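Local coordinates for ribosome biogenesis Nep1 RNA methyltransferase (Archaeoglobus fulgidus, PDB 3O7B), which probably catalyses the S-adenosylmethionine-dependent N1-methylation of a pseudouridine in 16S ribosomal RNA during assembly of the small ribosomal subunit, at residues P87-Q92 with Y222-V227. Numbering follows the deposited sequence.
Sequences PDIVHQ and YTSLYV. With SAH (S-adenosyl-L-homocysteine), chain C.
Ser224 turns two ways at once: its CB meets CG2 of Ile89 at 3.6 Å, while its OG sits 3.1 Å from C5' of S-adenosylhomocysteine, placing this one small side chain between Ile89 and the ligand. The polar partner of the hydroxyl is the carbonyl O of Gly194, to which it is hydrogen-bonded and which is itself part of the cofactor pocket. In Ile89, chi1 of -64° sets CG1 beside the backbone N and leaves the CG2 methyl anti to it, facing the serine; Ile89 also touches Pro197. The next residue, Leu225, meets Gln92, about one turn beyond Ile89: its CD1 lies over the backbone, 3.8 Å from Gln92 O and 4.2 Å from Gln92 CB, and CG anti to the backbone N (chi1 -177°) turns the side chain toward Gln92. No hydrogen bond joins the two segments. The amide of Gln92 instead gives its NE2 to the carbonyl of Arg127 of the second subunit.

Helix 224-239 begins right at the pocket. Thr223 is its N-cap: OG1 accepts from Tyr226 N at 3.0 Å with an N-H...O angle of 160°, and is also hydrogen-bonded to Asp99 of the second subunit. Just before it, Tyr222 N lies 3.1 Å from adenine N7, and Val227 lays CG2 against the base, 3.5 Å from N9. On the other helix, Asp88 forms a salt bridge with Arg86, predicted to contact the substrate rRNA. In this SPOUT-type methyltransferase the two helices thus meet here by van der Waals packing alone, while hydrogen bonds hold Ser224 to Gly194 of the pocket, and Thr223 and Gln92 to the second subunit, which places the contact between the cofactor site and the dimer interface.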
ATOM      1  N   PRO A  87       8.128   2.819   8.614  1.00 13.28           N
ATOM      2  CA  PRO A  87       7.694   3.842   7.656  1.00 13.15           C
ATOM      3  C   PRO A  87       6.808   3.275   6.544  1.00 13.00           C
ATOM      4  O   PRO A  87       6.137   4.053   5.854  1.00 13.01           O
ATOM      5  CB  PRO A  87       9.009   4.397   7.090  1.00 14.02           C
ATOM      6  CG  PRO A  87      10.041   3.319   7.354  1.00 14.99           C
ATOM      7  CD  PRO A  87       9.584   2.566   8.569  1.00 13.40           C
ATOM      8  N   ASP A  88       6.775   1.949   6.411  1.00 12.76           N
ATOM      9  CA  ASP A  88       5.923   1.323   5.388  1.00 13.40           C
ATOM     10  C   ASP A  88       4.455   1.627   5.627  1.00 12.94           C
ATOM     11  O   ASP A  88       3.653   1.723   4.683  1.00 12.80           O
ATOM     12  CB  ASP A  88       6.118  -0.192   5.380  1.00 13.63           C
ATOM     13  CG  ASP A  88       5.930  -0.802   6.750  1.00 15.13           C
ATOM     14  OD1 ASP A  88       6.825  -0.568   7.598  1.00 15.89           O
ATOM     15  OD2 ASP A  88       4.911  -1.498   6.965  1.00 17.65           O
ATOM     16  N   ILE A  89       4.068   1.788   6.894  1.00 12.13           N
ATOM     17  CA  ILE A  89       2.653   1.962   7.179  1.00 12.07           C
ATOM     18  C   ILE A  89       2.137   3.285   6.605  1.00 12.21           C
ATOM     19  O   ILE A  89       1.155   3.326   5.843  1.00 12.67           O
ATOM     20  CB  ILE A  89       2.348   1.872   8.689  1.00 12.54           C
ATOM     21  CG1 ILE A  89       2.680   0.468   9.191  1.00 13.36           C
ATOM     22  CG2 ILE A  89       0.893   2.232   8.980  1.00 14.15           C
ATOM     23  CD1 ILE A  89       2.704   0.354  10.720  1.00 15.92           C
ATOM     24  N   VAL A  90       2.807   4.383   6.946  1.00 11.84           N
ATOM     25  CA  VAL A  90       2.344   5.663   6.448  1.00 12.29           C
ATOM     26  C   VAL A  90       2.560   5.780   4.926  1.00 11.75           C
ATOM     27  O   VAL A  90       1.776   6.426   4.248  1.00 12.17           O
ATOM     28  CB  VAL A  90       2.962   6.861   7.256  1.00 12.66           C
ATOM     29  CG1 VAL A  90       4.419   7.072   6.929  1.00 14.18           C
ATOM     30  CG2 VAL A  90       2.162   8.134   7.027  1.00 13.82           C
ATOM     31  N   HIS A  91       3.589   5.115   4.402  1.00 11.82           N
ATOM     32  CA  HIS A  91       3.811   5.090   2.941  1.00 12.02           C
ATOM     33  C   HIS A  91       2.557   4.637   2.212  1.00 11.64           C
ATOM     34  O   HIS A  91       2.069   5.330   1.321  1.00 11.24           O
ATOM     35  CB  HIS A  91       4.968   4.152   2.613  1.00 11.98           C
ATOM     36  CG  HIS A  91       5.250   4.026   1.145  1.00 12.28           C
ATOM     37  ND1 HIS A  91       5.542   2.814   0.554  1.00 13.13           N
ATOM     38  CD2 HIS A  91       5.255   4.949   0.154  1.00 12.90           C
ATOM     39  CE1 HIS A  91       5.731   2.999  -0.741  1.00 13.46           C
ATOM     40  NE2 HIS A  91       5.569   4.284  -1.011  1.00 13.03           N
ATOM     41  N   GLN A  92       2.022   3.484   2.623  1.00 12.01           N
ATOM     42  CA  GLN A  92       0.928   2.894   1.865  1.00 12.05           C
ATOM     43  C   GLN A  92      -0.347   3.688   2.054  1.00 11.84           C
ATOM     44  O   GLN A  92      -1.141   3.851   1.124  1.00 11.28           O
ATOM     45  CB  GLN A  92       0.747   1.437   2.285  1.00 13.31           C
ATOM     46  CG  GLN A  92       1.996   0.574   1.980  1.00 15.61           C
ATOM     47  CD  GLN A  92       2.168  -0.637   2.880  1.00 16.42           C
ATOM     48  OE1 GLN A  92       1.342  -0.913   3.757  1.00 17.39           O
ATOM     49  NE2 GLN A  92       3.261  -1.374   2.666  1.00 18.51           N
ATOM     50  N   TYR A 222      -8.207  -3.115  13.170  1.00 20.38           N
ATOM     51  CA  TYR A 222      -7.897  -3.118  11.729  1.00 18.09           C
ATOM     52  C   TYR A 222      -6.562  -2.456  11.464  1.00 16.56           C
ATOM     53  O   TYR A 222      -6.029  -1.745  12.320  1.00 16.48           O
ATOM     54  CB  TYR A 222      -9.000  -2.411  10.943  1.00 19.00           C
ATOM     55  CG  TYR A 222     -10.374  -2.976  11.190  1.00 19.76           C
ATOM     56  CD1 TYR A 222     -10.663  -4.313  10.910  1.00 21.37           C
ATOM     57  CD2 TYR A 222     -11.388  -2.177  11.701  1.00 21.37           C
ATOM     58  CE1 TYR A 222     -11.928  -4.839  11.150  1.00 22.47           C
ATOM     59  CE2 TYR A 222     -12.652  -2.690  11.942  1.00 24.24           C
ATOM     60  CZ  TYR A 222     -12.914  -4.018  11.659  1.00 23.47           C
ATOM     61  OH  TYR A 222     -14.174  -4.515  11.915  1.00 24.15           O
ATOM     62  N   THR A 223      -5.996  -2.685  10.288  1.00 14.48           N
ATOM     63  CA  THR A 223      -4.741  -2.045   9.921  1.00 13.38           C
ATOM     64  C   THR A 223      -4.989  -0.583   9.536  1.00 12.31           C
ATOM     65  O   THR A 223      -6.086  -0.200   9.158  1.00 12.34           O
ATOM     66  CB  THR A 223      -4.061  -2.725   8.737  1.00 13.71           C
ATOM     67  OG1 THR A 223      -4.905  -2.585   7.585  1.00 14.97           O
ATOM     68  CG2 THR A 223      -3.783  -4.214   9.035  1.00 14.27           C
ATOM     69  N   SER A 224      -3.938   0.229   9.645  1.00 12.18           N
ATOM     70  CA  SER A 224      -4.021   1.610   9.192  1.00 12.29           C
ATOM     71  C   SER A 224      -4.487   1.718   7.739  1.00 11.61           C
ATOM     72  O   SER A 224      -5.297   2.558   7.401  1.00 11.92           O
ATOM     73  CB  SER A 224      -2.661   2.284   9.322  1.00 12.57           C
ATOM     74  OG  SER A 224      -2.229   2.293  10.682  1.00 14.55           O
ATOM     75  N   LEU A 225      -3.968   0.827   6.885  1.00 12.26           N
ATOM     76  CA  LEU A 225      -4.319   0.857   5.462  1.00 12.53           C
ATOM     77  C   LEU A 225      -5.800   0.562   5.242  1.00 11.89           C
ATOM     78  O   LEU A 225      -6.476   1.234   4.457  1.00 11.76           O
ATOM     79  CB  LEU A 225      -3.442  -0.131   4.710  1.00 12.49           C
ATOM     80  CG  LEU A 225      -3.625  -0.177   3.180  1.00 13.42           C
ATOM     81  CD1 LEU A 225      -3.388   1.154   2.517  1.00 14.27           C
ATOM     82  CD2 LEU A 225      -2.684  -1.241   2.598  1.00 14.20           C
ATOM     83  N   TYR A 226      -6.314  -0.435   5.961  1.00 12.58           N
ATOM     84  CA  TYR A 226      -7.718  -0.753   5.831  1.00 12.44           C
ATOM     85  C   TYR A 226      -8.629   0.392   6.322  1.00 11.60           C
ATOM     86  O   TYR A 226      -9.611   0.743   5.683  1.00 11.84           O
ATOM     87  CB  TYR A 226      -8.049  -2.073   6.551  1.00 13.74           C
ATOM     88  CG  TYR A 226      -9.506  -2.391   6.442  1.00 15.33           C
ATOM     89  CD1 TYR A 226     -10.031  -2.963   5.262  1.00 16.09           C
ATOM     90  CD2 TYR A 226     -10.379  -2.070   7.471  1.00 17.13           C
ATOM     91  CE1 TYR A 226     -11.402  -3.222   5.147  1.00 17.02           C
ATOM     92  CE2 TYR A 226     -11.749  -2.328   7.369  1.00 18.95           C
ATOM     93  CZ  TYR A 226     -12.250  -2.903   6.203  1.00 18.23           C
ATOM     94  OH  TYR A 226     -13.607  -3.154   6.126  1.00 19.56           O
ATOM     95  N   VAL A 227      -8.270   0.984   7.462  1.00 11.82           N
ATOM     96  CA  VAL A 227      -9.039   2.102   8.007  1.00 12.20           C
ATOM     97  C   VAL A 227      -9.006   3.291   7.050  1.00 10.87           C
ATOM     98  O   VAL A 227     -10.030   3.894   6.755  1.00 11.58           O
ATOM     99  CB  VAL A 227      -8.506   2.497   9.398  1.00 12.30           C
ATOM    100  CG1 VAL A 227      -9.200   3.755   9.890  1.00 14.36           C
ATOM    101  CG2 VAL A 227      -8.754   1.352  10.387  1.00 14.02           C
TER
HETATM  102  N   SAH C 301      -4.034   0.506  18.556  1.00 36.55           N
HETATM  103  CA  SAH C 301      -3.745  -0.553  17.545  1.00 36.37           C
HETATM  104  CB  SAH C 301      -2.436  -0.235  16.833  1.00 36.18           C
HETATM  105  CG  SAH C 301      -2.601   0.759  15.687  1.00 34.05           C
HETATM  106  SD  SAH C 301      -3.775   0.194  14.417  1.00 30.06           S
HETATM  107  C   SAH C 301      -3.698  -1.946  18.165  1.00 36.98           C
HETATM  108  O   SAH C 301      -3.993  -2.113  19.351  1.00 37.52           O
HETATM  109  C5' SAH C 301      -3.802   1.576  13.243  1.00 25.07           C
HETATM  110  C4' SAH C 301      -4.914   2.610  13.375  1.00 22.67           C
HETATM  111  O4' SAH C 301      -6.122   2.163  12.789  1.00 20.85           O
HETATM  112  C3' SAH C 301      -5.313   2.945  14.801  1.00 20.99           C
HETATM  113  O3' SAH C 301      -4.390   3.813  15.411  1.00 20.37           O
HETATM  114  C2' SAH C 301      -6.668   3.568  14.588  1.00 19.54           C
HETATM  115  O2' SAH C 301      -6.535   4.919  14.137  1.00 18.24           O
HETATM  116  C1' SAH C 301      -7.236   2.745  13.447  1.00 21.32           C
HETATM  117  N9  SAH C 301      -8.135   1.624  13.834  1.00 21.03           N
HETATM  118  C8  SAH C 301      -7.783   0.315  14.077  1.00 21.83           C
HETATM  119  N7  SAH C 301      -8.913  -0.387  14.356  1.00 20.12           N
HETATM  120  C5  SAH C 301      -9.970   0.446  14.262  1.00 19.73           C
HETATM  121  C6  SAH C 301     -11.336   0.267  14.446  1.00 20.96           C
HETATM  122  N6  SAH C 301     -11.846  -0.931  14.776  1.00 22.94           N
HETATM  123  N1  SAH C 301     -12.189   1.333  14.275  1.00 21.85           N
HETATM  124  C2  SAH C 301     -11.695   2.583  13.950  1.00 20.65           C
HETATM  125  N3  SAH C 301     -10.340   2.753  13.778  1.00 20.80           N
HETATM  126  C4  SAH C 301      -9.491   1.715  13.941  1.00 19.72           C